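Local coordinates for protein mosquitocidal toxin (Bacillus sphaericus, PDB 2CB4) that probably transfers ADP-ribose from NAD+ onto target proteins, as the catalytic domain of a bacterial toxin that kills mosquitoes, at residues 194-199 against 204-209; 75-80 against 135-140; 112-117 against 121-126; 92-97 against 190-195; 162-167 against 171-176. The protein carries 1 engineered substitution. One frame throughout, in Å; residues are numbered along the deposited sequence.

Interaction 1. Residues 194-199 against 204-209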
# COMPACT_ATOMS: atom_id res chain seq x y z
N SER A 194 32.83 22.69 -16.84
CA SER A 194 32.66 23.72 -15.84
C SER A 194 31.26 24.30 -15.92
O SER A 194 30.45 23.92 -16.77
CB SER A 194 33.68 24.85 -16.14
OG SER A 194 33.39 25.50 -17.40
N THR A 195 31.00 25.27 -15.06
CA THR A 195 29.73 25.97 -15.12
C THR A 195 29.88 27.35 -14.49
O THR A 195 30.69 27.55 -13.60
CB THR A 195 28.53 25.18 -14.50
OG1 THR A 195 27.30 25.81 -14.91
CG2 THR A 195 28.58 25.16 -12.97
N TYR A 196 29.10 28.30 -14.99
CA TYR A 196 29.06 29.63 -14.42
C TYR A 196 27.80 29.65 -13.57
O TYR A 196 26.73 29.27 -14.05
CB TYR A 196 28.80 30.69 -15.49
CG TYR A 196 29.96 31.01 -16.34
CD1 TYR A 196 31.25 30.67 -15.96
CD2 TYR A 196 29.79 31.67 -17.54
CE1 TYR A 196 32.34 30.96 -16.77
CE2 TYR A 196 30.86 31.99 -18.34
CZ TYR A 196 32.14 31.63 -17.96
OH TYR A 196 33.19 31.94 -18.77
N GLU A 197 27.91 30.14 -12.34
CA GLU A 197 26.75 30.30 -11.48
C GLU A 197 26.37 31.78 -11.54
O GLU A 197 27.14 32.65 -11.14
CB GLU A 197 27.08 29.92 -10.05
CG GLU A 197 25.95 30.17 -9.09
CD GLU A 197 26.20 29.60 -7.72
OE1 GLU A 197 27.18 28.85 -7.53
OE2 GLU A 197 25.42 29.91 -6.81
N TYR A 198 25.17 32.07 -12.04
CA TYR A 198 24.68 33.47 -12.13
C TYR A 198 23.60 33.70 -11.09
O TYR A 198 22.74 32.83 -10.89
CB TYR A 198 23.98 33.72 -13.47
CG TYR A 198 24.88 33.72 -14.69
CD1 TYR A 198 25.51 34.89 -15.10
CD2 TYR A 198 25.07 32.56 -15.46
CE1 TYR A 198 26.34 34.91 -16.24
CE2 TYR A 198 25.88 32.58 -16.61
CZ TYR A 198 26.50 33.76 -17.00
OH TYR A 198 27.31 33.81 -18.13
N HIS A 199 23.61 34.88 -10.48
CA HIS A 199 22.56 35.32 -9.53
C HIS A 199 22.12 36.65 -10.11
O HIS A 199 22.94 37.55 -10.29
CB HIS A 199 23.11 35.56 -8.11
CG HIS A 199 23.54 34.30 -7.41
ND1 HIS A 199 23.89 34.28 -6.07
CD2 HIS A 199 23.70 33.04 -7.86
CE1 HIS A 199 24.24 33.05 -5.73
NE2 HIS A 199 24.13 32.28 -6.80
N VAL A 204 28.69 34.91 -10.14
CA VAL A 204 29.13 34.99 -8.75
C VAL A 204 30.14 33.88 -8.46
O VAL A 204 30.88 33.94 -7.48
CB VAL A 204 27.92 34.95 -7.75
CG1 VAL A 204 26.96 36.12 -8.02
CG2 VAL A 204 27.21 33.63 -7.83
N ARG A 205 30.23 32.89 -9.36
CA ARG A 205 31.16 31.81 -9.16
C ARG A 205 31.37 30.99 -10.41
O ARG A 205 30.44 30.82 -11.21
CB ARG A 205 30.64 30.90 -8.06
CG ARG A 205 31.51 29.71 -7.75
CD ARG A 205 31.16 29.23 -6.35
NE ARG A 205 31.82 30.03 -5.33
CZ ARG A 205 31.26 30.38 -4.16
NH1 ARG A 205 30.02 30.01 -3.87
NH2 ARG A 205 31.95 31.12 -3.30
N ILE A 206 32.58 30.46 -10.55
CA ILE A 206 32.95 29.59 -11.66
C ILE A 206 33.32 28.26 -11.04
O ILE A 206 34.18 28.21 -10.16
CB ILE A 206 34.15 30.14 -12.47
CG1 ILE A 206 33.77 31.49 -13.10
CG2 ILE A 206 34.56 29.13 -13.58
CD1 ILE A 206 34.95 32.31 -13.56
N TRP A 207 32.64 27.20 -11.46
CA TRP A 207 32.85 25.86 -10.96
C TRP A 207 33.60 25.04 -12.00
O TRP A 207 33.22 25.03 -13.17
CB TRP A 207 31.51 25.16 -10.74
CG TRP A 207 30.71 25.72 -9.61
CD1 TRP A 207 29.74 26.72 -9.66
CD2 TRP A 207 30.75 25.28 -8.25
NE1 TRP A 207 29.23 26.93 -8.40
CE2 TRP A 207 29.83 26.07 -7.52
CE3 TRP A 207 31.52 24.32 -7.57
CZ2 TRP A 207 29.64 25.90 -6.14
CZ3 TRP A 207 31.33 24.16 -6.20
CH2 TRP A 207 30.37 24.94 -5.51
N ILE A 208 34.64 24.34 -11.55
CA ILE A 208 35.42 23.46 -12.40
C ILE A 208 35.11 22.02 -12.00
O ILE A 208 35.08 21.71 -10.82
CB ILE A 208 36.94 23.69 -12.20
CG1 ILE A 208 37.30 25.19 -12.34
CG2 ILE A 208 37.73 22.85 -13.18
CD1 ILE A 208 37.01 25.73 -13.68
N ASN A 209 34.87 21.16 -12.98
CA ASN A 209 34.61 19.73 -12.72
C ASN A 209 35.99 19.04 -12.86
O ASN A 209 36.48 18.87 -13.96
CB ASN A 209 33.67 19.16 -13.78
CG ASN A 209 33.36 17.70 -13.55
OD1 ASN A 209 33.78 17.11 -12.56
ND2 ASN A 209 32.59 17.12 -14.45
O HOH W 1 27.98 28.97 -4.89

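Interaction 2. Residues 75-80 against 135-140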
# COMPACT_ATOMS: atom_id res chain seq x y z
N GLU A 75 35.03 25.39 -31.69
CA GLU A 75 34.05 24.91 -32.66
C GLU A 75 33.17 23.79 -32.14
O GLU A 75 32.05 23.61 -32.62
CB GLU A 75 34.82 24.53 -33.96
CG GLU A 75 33.95 24.26 -35.17
CD GLU A 75 34.60 23.27 -36.13
OE1 GLU A 75 35.86 23.21 -36.18
OE2 GLU A 75 33.85 22.54 -36.82
N HIS A 76 33.65 23.04 -31.12
CA HIS A 76 32.90 21.94 -30.51
C HIS A 76 32.41 22.21 -29.09
O HIS A 76 31.87 21.32 -28.43
CB HIS A 76 33.70 20.62 -30.59
CG HIS A 76 33.90 20.16 -32.00
ND1 HIS A 76 35.00 20.54 -32.75
CD2 HIS A 76 33.10 19.45 -32.83
CE1 HIS A 76 34.87 20.06 -33.97
NE2 HIS A 76 33.73 19.40 -34.05
N ARG A 77 32.61 23.44 -28.64
CA ARG A 77 32.22 23.88 -27.32
C ARG A 77 30.71 24.09 -27.25
O ARG A 77 30.12 24.92 -28.00
CB ARG A 77 32.94 25.18 -26.97
CG ARG A 77 32.72 25.65 -25.55
CD ARG A 77 33.71 26.73 -25.20
NE ARG A 77 33.53 27.24 -23.85
CZ ARG A 77 32.93 28.39 -23.55
NH1 ARG A 77 32.47 29.17 -24.52
NH2 ARG A 77 32.82 28.77 -22.29
N LEU A 78 30.07 23.32 -26.37
CA LEU A 78 28.62 23.38 -26.19
C LEU A 78 28.25 23.97 -24.83
O LEU A 78 29.04 23.94 -23.87
CB LEU A 78 28.01 21.98 -26.33
CG LEU A 78 28.30 21.24 -27.63
CD1 LEU A 78 27.84 19.79 -27.50
CD2 LEU A 78 27.55 21.95 -28.77
N LEU A 79 27.06 24.53 -24.76
CA LEU A 79 26.56 25.16 -23.55
C LEU A 79 25.17 24.67 -23.23
O LEU A 79 24.38 24.36 -24.11
CB LEU A 79 26.50 26.70 -23.72
CG LEU A 79 27.77 27.44 -24.15
CD1 LEU A 79 27.39 28.90 -24.42
CD2 LEU A 79 28.86 27.34 -23.06
N ARG A 80 24.86 24.65 -21.94
CA ARG A 80 23.52 24.28 -21.49
C ARG A 80 23.12 25.12 -20.28
O ARG A 80 23.81 25.13 -19.27
CB ARG A 80 23.37 22.79 -21.16
CG ARG A 80 22.01 22.53 -20.62
CD ARG A 80 21.61 21.09 -20.62
NE ARG A 80 20.41 20.94 -19.81
CZ ARG A 80 19.18 20.76 -20.27
NH1 ARG A 80 18.94 20.64 -21.57
NH2 ARG A 80 18.19 20.67 -19.41
N GLY A 135 37.45 35.29 -33.31
CA GLY A 135 37.43 34.10 -32.43
C GLY A 135 37.18 34.43 -30.94
O GLY A 135 37.51 33.63 -30.06
N LEU A 136 36.63 35.61 -30.68
CA LEU A 136 36.30 36.03 -29.32
C LEU A 136 34.83 35.65 -29.05
O LEU A 136 33.98 35.75 -29.95
CB LEU A 136 36.46 37.55 -29.20
CG LEU A 136 37.87 38.11 -29.39
CD1 LEU A 136 37.90 39.61 -29.12
CD2 LEU A 136 38.82 37.40 -28.47
N GLU A 137 34.54 35.22 -27.83
CA GLU A 137 33.18 34.81 -27.46
C GLU A 137 32.18 35.95 -27.41
O GLU A 137 32.44 37.02 -26.82
CB GLU A 137 33.15 34.04 -26.13
CG GLU A 137 31.89 33.22 -25.97
CD GLU A 137 31.82 32.41 -24.68
OE1 GLU A 137 32.68 32.58 -23.80
OE2 GLU A 137 30.87 31.62 -24.56
N ILE A 138 31.01 35.71 -28.00
CA ILE A 138 29.91 36.67 -27.99
C ILE A 138 28.68 35.99 -27.34
O ILE A 138 28.69 34.78 -27.09
CB ILE A 138 29.59 37.24 -29.41
CG1 ILE A 138 29.26 36.11 -30.38
CG2 ILE A 138 30.78 38.08 -29.91
CD1 ILE A 138 28.78 36.61 -31.73
N THR A 139 27.65 36.77 -27.04
CA THR A 139 26.45 36.26 -26.39
C THR A 139 25.84 35.02 -27.07
O THR A 139 25.52 35.05 -28.25
CB THR A 139 25.41 37.37 -26.24
OG1 THR A 139 26.07 38.55 -25.77
CG2 THR A 139 24.31 36.98 -25.24
N PRO A 140 25.64 33.93 -26.30
CA PRO A 140 25.02 32.75 -26.89
C PRO A 140 23.50 32.90 -26.82
O PRO A 140 22.99 33.90 -26.30
CB PRO A 140 25.48 31.62 -25.94
CG PRO A 140 25.59 32.29 -24.61
CD PRO A 140 26.00 33.72 -24.88
O HOH W 2 32.50 31.69 -21.39

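Interaction 3. Residues 112-117 against 121-126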
# COMPACT_ATOMS: atom_id res chain seq x y z
N LEU A 112 11.01 15.62 -33.69
CA LEU A 112 10.39 16.88 -34.15
C LEU A 112 9.40 17.44 -33.13
O LEU A 112 9.34 18.65 -32.96
CB LEU A 112 9.72 16.70 -35.52
CG LEU A 112 10.68 16.84 -36.71
CD1 LEU A 112 9.98 16.41 -38.00
CD2 LEU A 112 11.26 18.25 -36.83
N ASN A 113 8.69 16.58 -32.43
CA ASN A 113 7.76 17.04 -31.44
C ASN A 113 8.50 17.59 -30.25
O ASN A 113 8.10 18.60 -29.64
CB ASN A 113 6.84 15.92 -30.98
CG ASN A 113 5.64 15.77 -31.86
OD1 ASN A 113 5.45 16.50 -32.87
ND2 ASN A 113 4.81 14.83 -31.52
N TYR A 114 9.61 16.91 -29.94
CA TYR A 114 10.43 17.32 -28.81
C TYR A 114 10.92 18.77 -29.01
O TYR A 114 10.74 19.63 -28.18
CB TYR A 114 11.54 16.29 -28.54
CG TYR A 114 12.63 16.89 -27.79
CD1 TYR A 114 12.50 17.10 -26.42
CD2 TYR A 114 13.78 17.38 -28.45
CE1 TYR A 114 13.48 17.78 -25.72
CE2 TYR A 114 14.75 18.05 -27.76
CZ TYR A 114 14.57 18.26 -26.38
OH TYR A 114 15.56 18.85 -25.66
N LEU A 115 11.47 19.04 -30.17
CA LEU A 115 11.97 20.38 -30.52
C LEU A 115 10.88 21.44 -30.67
O LEU A 115 11.06 22.62 -30.37
CB LEU A 115 12.71 20.30 -31.87
CG LEU A 115 13.91 19.36 -31.98
CD1 LEU A 115 14.21 19.23 -33.48
CD2 LEU A 115 15.13 19.97 -31.15
N ARG A 116 9.77 21.06 -31.25
CA ARG A 116 8.70 22.00 -31.45
C ARG A 116 7.84 22.31 -30.24
O ARG A 116 7.30 23.41 -30.12
CB ARG A 116 7.77 21.48 -32.56
CG ARG A 116 6.68 22.52 -32.97
CD ARG A 116 5.88 22.07 -34.18
NE ARG A 116 6.69 21.92 -35.39
CZ ARG A 116 7.20 22.94 -36.09
NH1 ARG A 116 6.98 24.20 -35.70
NH2 ARG A 116 7.93 22.70 -37.18
N THR A 117 7.66 21.31 -29.38
CA THR A 117 6.76 21.45 -28.24
C THR A 117 7.38 21.30 -26.86
O THR A 117 6.74 21.67 -25.86
CB THR A 117 5.63 20.37 -28.33
OG1 THR A 117 6.16 19.11 -27.91
CG2 THR A 117 5.09 20.22 -29.75
N SER A 121 11.05 13.57 -23.37
CA SER A 121 11.67 12.63 -24.27
C SER A 121 13.01 12.18 -23.72
O SER A 121 13.39 12.58 -22.62
CB SER A 121 11.88 13.31 -25.63
OG SER A 121 12.89 14.29 -25.55
N ILE A 122 13.70 11.36 -24.50
CA ILE A 122 15.03 10.86 -24.15
C ILE A 122 16.13 11.85 -24.60
O ILE A 122 17.32 11.58 -24.41
CB ILE A 122 15.30 9.50 -24.83
CG1 ILE A 122 15.24 9.62 -26.37
CG2 ILE A 122 14.36 8.41 -24.32
CD1 ILE A 122 16.08 8.53 -27.11
N PHE A 123 15.74 12.97 -25.19
CA PHE A 123 16.71 13.96 -25.67
C PHE A 123 17.08 15.05 -24.67
O PHE A 123 16.25 15.56 -23.92
CB PHE A 123 16.19 14.66 -26.96
CG PHE A 123 15.70 13.72 -28.03
CD1 PHE A 123 16.60 12.96 -28.78
CD2 PHE A 123 14.32 13.58 -28.28
CE1 PHE A 123 16.12 12.05 -29.73
CE2 PHE A 123 13.85 12.68 -29.23
CZ PHE A 123 14.75 11.92 -29.96
N VAL A 124 18.35 15.47 -24.74
CA VAL A 124 18.82 16.57 -23.91
C VAL A 124 19.40 17.62 -24.84
O VAL A 124 20.15 17.32 -25.70
CB VAL A 124 19.89 16.09 -22.84
CG1 VAL A 124 20.63 17.28 -22.22
CG2 VAL A 124 19.22 15.27 -21.80
N SER A 125 19.02 18.86 -24.71
CA SER A 125 19.58 19.84 -25.62
C SER A 125 20.80 20.57 -25.10
O SER A 125 21.00 20.72 -23.91
CB SER A 125 18.53 20.92 -25.94
OG SER A 125 17.61 20.37 -26.86
N THR A 126 21.56 21.12 -26.03
CA THR A 126 22.70 22.00 -25.74
C THR A 126 22.64 23.03 -26.88
O THR A 126 21.95 22.87 -27.86
CB THR A 126 24.05 21.26 -25.66
OG1 THR A 126 24.31 20.70 -26.94
CG2 THR A 126 23.97 20.06 -24.60
O HOH W 3 16.73 19.43 -23.15

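Interaction 4. Residues 92-97 against 190-195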
# COMPACT_ATOMS: atom_id res chain seq x y z
N ASN A 92 25.55 13.61 -11.55
CA ASN A 92 24.68 12.80 -12.39
C ASN A 92 24.71 13.05 -13.89
O ASN A 92 24.20 12.25 -14.64
CB ASN A 92 23.22 13.03 -11.93
CG ASN A 92 22.98 12.60 -10.52
OD1 ASN A 92 23.21 11.45 -10.16
ND2 ASN A 92 22.55 13.53 -9.68
N GLY A 93 25.23 14.20 -14.31
CA GLY A 93 25.26 14.61 -15.69
C GLY A 93 23.88 15.13 -16.07
O GLY A 93 23.06 15.48 -15.21
N PHE A 94 23.60 15.15 -17.36
CA PHE A 94 22.28 15.56 -17.83
C PHE A 94 21.51 14.33 -18.25
O PHE A 94 21.75 13.75 -19.31
CB PHE A 94 22.41 16.54 -18.99
CG PHE A 94 22.98 17.86 -18.58
CD1 PHE A 94 22.28 18.70 -17.71
CD2 PHE A 94 24.24 18.26 -19.05
CE1 PHE A 94 22.82 19.94 -17.33
CE2 PHE A 94 24.79 19.49 -18.66
CZ PHE A 94 24.07 20.33 -17.80
N ILE A 95 20.60 13.91 -17.37
CA ILE A 95 19.75 12.75 -17.59
C ILE A 95 18.46 13.29 -18.21
O ILE A 95 17.97 14.34 -17.81
CB ILE A 95 19.47 12.02 -16.24
CG1 ILE A 95 20.81 11.56 -15.60
CG2 ILE A 95 18.50 10.83 -16.42
CD1 ILE A 95 20.62 10.99 -14.16
N PRO A 96 17.95 12.61 -19.24
CA PRO A 96 16.74 13.09 -19.92
C PRO A 96 15.47 12.99 -19.07
O PRO A 96 15.43 12.24 -18.09
CB PRO A 96 16.63 12.15 -21.15
CG PRO A 96 17.90 11.44 -21.23
CD PRO A 96 18.51 11.40 -19.88
N ARG A 97 14.43 13.72 -19.47
CA ARG A 97 13.16 13.66 -18.76
C ARG A 97 12.53 12.27 -18.78
O ARG A 97 11.87 11.89 -17.83
CB ARG A 97 12.20 14.73 -19.24
CG ARG A 97 12.71 16.11 -18.87
CD ARG A 97 11.95 17.18 -19.62
NE ARG A 97 10.59 17.28 -19.14
CZ ARG A 97 9.59 17.82 -19.83
NH1 ARG A 97 9.79 18.33 -21.04
NH2 ARG A 97 8.40 17.86 -19.29
N GLU A 190 31.27 13.42 -16.95
CA GLU A 190 32.68 13.56 -17.35
C GLU A 190 32.88 14.42 -18.61
O GLU A 190 33.98 14.81 -18.93
CB GLU A 190 33.39 12.19 -17.45
CG GLU A 190 32.86 11.26 -18.56
CD GLU A 190 31.80 10.32 -18.08
OE1 GLU A 190 31.14 10.63 -17.07
OE2 GLU A 190 31.61 9.26 -18.74
N PHE A 191 31.79 14.75 -19.29
CA PHE A 191 31.82 15.61 -20.49
C PHE A 191 31.46 17.07 -20.17
O PHE A 191 31.35 17.91 -21.07
CB PHE A 191 30.85 15.05 -21.53
CG PHE A 191 31.22 13.65 -21.96
CD1 PHE A 191 32.52 13.39 -22.43
CD2 PHE A 191 30.32 12.60 -21.82
CE1 PHE A 191 32.89 12.10 -22.78
CE2 PHE A 191 30.70 11.32 -22.17
CZ PHE A 191 32.00 11.05 -22.64
N ILE A 192 31.25 17.36 -18.88
CA ILE A 192 30.89 18.70 -18.43
C ILE A 192 32.11 19.26 -17.73
O ILE A 192 32.52 18.77 -16.67
CB ILE A 192 29.62 18.69 -17.51
CG1 ILE A 192 28.56 17.74 -18.09
CG2 ILE A 192 29.08 20.11 -17.33
CD1 ILE A 192 27.30 17.58 -17.23
N ARG A 193 32.73 20.24 -18.37
CA ARG A 193 33.96 20.81 -17.85
C ARG A 193 33.82 21.82 -16.73
O ARG A 193 34.64 21.86 -15.82
CB ARG A 193 34.79 21.42 -19.00
CG ARG A 193 36.19 21.86 -18.47
CD ARG A 193 37.18 22.06 -19.58
NE ARG A 193 36.93 23.32 -20.26
CZ ARG A 193 37.66 23.78 -21.27
NH1 ARG A 193 38.69 23.09 -21.70
NH2 ARG A 193 37.35 24.93 -21.84
N SER A 194 32.83 22.69 -16.84
CA SER A 194 32.66 23.72 -15.84
C SER A 194 31.26 24.30 -15.92
O SER A 194 30.45 23.92 -16.77
CB SER A 194 33.68 24.85 -16.14
OG SER A 194 33.39 25.50 -17.40
N THR A 195 31.00 25.27 -15.06
CA THR A 195 29.73 25.97 -15.12
C THR A 195 29.88 27.35 -14.49
O THR A 195 30.69 27.55 -13.60
CB THR A 195 28.53 25.18 -14.50
OG1 THR A 195 27.30 25.81 -14.91
CG2 THR A 195 28.58 25.16 -12.97

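Interaction 5. Residues 162-167 against 171-176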
# COMPACT_ATOMS: atom_id res chain seq x y z
N ILE A 162 23.28 15.21 -32.39
CA ILE A 162 22.62 15.46 -33.67
C ILE A 162 22.68 16.95 -33.93
O ILE A 162 22.28 17.74 -33.09
CB ILE A 162 21.15 15.08 -33.60
CG1 ILE A 162 20.99 13.63 -33.14
CG2 ILE A 162 20.46 15.35 -34.90
CD1 ILE A 162 19.52 13.31 -32.76
N ASP A 163 23.21 17.33 -35.09
CA ASP A 163 23.29 18.74 -35.50
C ASP A 163 21.93 19.09 -36.10
O ASP A 163 21.63 18.78 -37.26
CB ASP A 163 24.38 18.91 -36.55
CG ASP A 163 24.59 20.36 -36.95
OD1 ASP A 163 23.60 21.13 -36.97
OD2 ASP A 163 25.75 20.73 -37.21
N ILE A 164 21.07 19.69 -35.29
CA ILE A 164 19.70 20.00 -35.68
C ILE A 164 19.54 20.87 -36.93
O ILE A 164 18.78 20.56 -37.84
CB ILE A 164 18.88 20.59 -34.47
CG1 ILE A 164 18.82 19.56 -33.32
CG2 ILE A 164 17.49 21.09 -34.91
CD1 ILE A 164 18.19 18.22 -33.70
N ASN A 165 20.24 21.99 -36.96
CA ASN A 165 20.14 22.88 -38.09
C ASN A 165 20.58 22.24 -39.43
O ASN A 165 20.07 22.59 -40.48
CB ASN A 165 20.84 24.21 -37.81
CG ASN A 165 20.05 25.10 -36.84
OD1 ASN A 165 18.97 24.74 -36.40
ND2 ASN A 165 20.58 26.27 -36.55
N ALA A 166 21.51 21.28 -39.37
CA ALA A 166 22.01 20.57 -40.55
C ALA A 166 21.15 19.35 -40.88
O ALA A 166 21.36 18.72 -41.90
CB ALA A 166 23.46 20.14 -40.34
N SER A 167 20.19 19.01 -40.02
CA SER A 167 19.35 17.83 -40.23
C SER A 167 18.01 18.11 -40.87
O SER A 167 17.34 17.19 -41.33
CB SER A 167 19.11 17.11 -38.91
OG SER A 167 20.32 16.81 -38.28
N ASN A 171 12.50 25.24 -43.68
CA ASN A 171 11.06 25.39 -43.51
C ASN A 171 10.39 24.23 -42.80
O ASN A 171 9.18 24.22 -42.60
CB ASN A 171 10.42 25.66 -44.86
CG ASN A 171 10.63 27.09 -45.32
OD1 ASN A 171 11.03 27.94 -44.52
ND2 ASN A 171 10.46 27.33 -46.61
N HIS A 172 11.22 23.29 -42.35
CA HIS A 172 10.76 22.11 -41.63
C HIS A 172 11.52 21.99 -40.32
O HIS A 172 11.35 21.05 -39.53
CB HIS A 172 10.88 20.87 -42.51
CG HIS A 172 9.95 20.89 -43.68
ND1 HIS A 172 10.23 21.58 -44.84
CD2 HIS A 172 8.71 20.38 -43.82
CE1 HIS A 172 9.21 21.46 -45.67
NE2 HIS A 172 8.27 20.74 -45.07
N ASN A 173 12.41 22.94 -40.10
CA ASN A 173 13.16 22.99 -38.84
C ASN A 173 12.35 23.95 -37.95
O ASN A 173 12.27 25.17 -38.25
CB ASN A 173 14.57 23.54 -39.06
CG ASN A 173 15.41 23.50 -37.80
OD1 ASN A 173 15.09 22.74 -36.89
ND2 ASN A 173 16.50 24.26 -37.76
N PRO A 174 11.73 23.42 -36.90
CA PRO A 174 10.91 24.28 -36.00
C PRO A 174 11.48 25.61 -35.49
O PRO A 174 10.81 26.65 -35.56
CB PRO A 174 10.57 23.34 -34.82
CG PRO A 174 10.65 21.91 -35.40
CD PRO A 174 11.63 21.97 -36.57
N PHE A 175 12.70 25.60 -34.91
CA PHE A 175 13.35 26.80 -34.30
C PHE A 175 14.85 26.77 -34.56
O PHE A 175 15.64 26.12 -33.81
CB PHE A 175 13.09 26.83 -32.78
CG PHE A 175 11.63 26.78 -32.40
CD1 PHE A 175 10.77 27.88 -32.65
CD2 PHE A 175 11.09 25.62 -31.82
CE1 PHE A 175 9.39 27.81 -32.27
CE2 PHE A 175 9.72 25.53 -31.46
CZ PHE A 175 8.88 26.62 -31.69
N PRO A 176 15.25 27.46 -35.63
CA PRO A 176 16.65 27.48 -36.03
C PRO A 176 17.58 28.35 -35.20
O PRO A 176 18.77 28.04 -35.05
CB PRO A 176 16.62 27.97 -37.49
CG PRO A 176 15.19 28.13 -37.86
CD PRO A 176 14.32 27.64 -36.76
O HOH W 4 18.60 24.77 -33.67

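Interaction 1. Residues 194-199 against 204-209
Strands 194-199 and 204-208 form an antiparallel beta hairpin on the branched main sheet, their axes 164° apart, with Glu197 and Trp207 making the main side-chain link across it. Thr195 and Trp207 are a hydrogen-bonded pair, with Trp207 N to Thr195 O at 2.9 Å. Near the turn lies a classic beta bulge: Val204 and Arg205 both face Glu197, whose O accepts from Val204 N and whose N donates to Arg205 O. On the Ile206 side, Tyr196 CD1 lies 3.9 Å from Ile206 CG1. On the opposite side, strand 150-156 and helix 86-92 pack on Thr195. Glu197 puts CG anti to its backbone N (chi1 175°) and runs out alongside Trp207, carboxylate and indole nearly coplanar. Its OE2 receives His199 NE2 at 2.7 Å, while Val204 CG2 sits over the centre of the imidazole. Trp207 NE1 meets Glu197 OE1 at 2.9 Å within the indole plane, an almost straight bond at 174°.

Interaction 2. Residues 75-80 against 135-140
Arg77 and Glu137 form a salt bridge between Arg77, near the start of strand 78-82, and the short, weakly bonded strand 137-138. The backbones stay well apart, with Arg77 CA 11.0 Å from Glu137 CA, and long side chains span the interval. The closely packed part is apolar: Leu79 CD1 reaches Pro140 CB at 3.7 Å and Pro140 CG at 3.8 Å, the leucine crossing the proline at about a right angle, with Arg153 of strand 150-156 packing on both. Leu79 CD2 also lies over one face of the Arg77 guanidinium, toward its rim.

The looser part lies where partly exposed Glu137 extends to the arginine. Arg77 reaches it with CG anti to the backbone N (chi1 -173°) and a chain extended as far as NE. Its NH1 donates to Glu137 OE2 at 2.9 Å, the oxygen lying near the guanidinium plane. That plane stands 80° from the carboxylate plane, and NH1 meets OE2 from above the carboxylate, so the pair is not a flat two-pronged bridge. Instead a water closes the second path, donating to Glu137 OE1 at 2.6 Å and accepting from Arg77 NH2. Because Arg77 NE forms a salt bridge with Glu155, the buried guanidinium serves two acids at once, which would probably help to stabilise its positive charge and fix its rotation.

Interaction 3. Residues 112-117 against 121-126
Tyr114, on helix 111-117, lays its ring against the start of strand 123-131, a strand of the ADP-ribosyltransferase fold. CG lies anti to the backbone N (chi1 159°), carrying the ring away from the helix to the strand. The first residue met is Ser121, whose OG approaches Tyr114 CD1 obliquely to 3.0 Å; the same oxygen accepts from Phe123 N at 3.2 Å, making an ST turn that leads into the strand. Ile122 turns its CB away from the helix, but its CG1 lies over the Phe123 ring. Phe123 supplies most of the apolar packing: its CB stands over one face of the tyrosine ring, 3.9 Å from the centroid, while Phe123 CD2 meets Tyr114 CG at 3.7 Å. The two rings are oblique, their planes 44° apart. At Ser125, probably the serine that opens the counterpart of the family's Ser-Thr-Ser motif, OG also bonds to Gln180, the engineered position in what is probably the family's Glu-X-Glu motif. Ser125 OG lies 2.8 Å from Tyr114 OH, near the plane of the tyrosine ring, and a water 2.8 Å from that hydroxyl accepts from Ser125 N.

Interaction 4. Residues 92-97 against 190-195
Phe94 and Gly93, just past helix 86-92, meet Ile192 at the start of strand 192-199, a plain packing contact near the centre of the domain. Its apolar side-chain part rests on one methyl group. Ile192 CD1 comes within 3.5 Å of Phe94 CE2 and 3.6 Å of Phe94 CD2, approaching the ring obliquely. With CG1 anti to its carbonyl carbon (chi1 -42°) and the chain extended beyond, the isoleucine points its end methyl at the loop. The backbone part is smaller: the same CD1 lies 3.9 Å from Gly93 CA, where the chain leaves the helix with a positive phi of 78°. Outside the segments, Tyr154 meets Phe94 edge-to-face, and Ile89 of helix 86-92 packs on both Phe94 and Ile192. The contact itself involves no polar group, and only 107 Å² is buried. Its chemistry is therefore purely hydrophobic, joining helix exit and strand start by shape and dispersion rather than by directed bonds.

Interaction 5. Residues 162-167 against 171-176
A polar clasp centred on Asn165 and Asn173 ties the short helical turn 164-167 to the irregular loop that leads on to strand 180-184, at a partly buried margin of the ADP-ribosyltransferase domain. Asp163 is the N-cap of that turn, its OD1 accepting from Ala166 N at 3.2 Å. Asn165 uses both ends of its amide. Its OD1 accepts from Asn173 ND2 at 2.9 Å, a bent bond of 141° in which the donor stands above the carbonyl plane; the two amide planes are 76° apart. Asn173 reaches across with CG anti to its backbone N (chi1 -176°), and its own OD1 rests 3.5 Å from Ile164 CG2. A water gives Asn165 OD1 a second donor at 2.8 Å and makes a longer bond to Phe175 O. Ile164 packs on Leu115 of helix 111-117, and Pro174 on Leu112 there. The other end is straighter: Asn165 ND2 donates to Pro176 O at 2.9 Å, on a lone pair in the carbonyl plane.

All five contacts reach one mixed sheet. Interactions 1 and 4 share Ser194 and Thr195, and Asn209 N meets Arg193 O at 2.9 Å where they join. Interactions 3 and 5 are neighbours, centres 12 Å apart, with Phe175 CD2 packed 3.3 Å from Leu115 O. Interactions 2 and 3 meet at what is probably the NAD-binding cleft: Arg80 NH1 lies 3.1 Å from Ser125 O, joining the probable conserved arginine to the counterpart of the Ser-Thr-Ser motif, with engineered Gln180 bonded to Ser125 OG. Phe94 of interaction 4 also packs on Arg80. Interactions 1 and 5 stand farthest apart, centres about 30 Å distant, on opposite sides of the chain's centre.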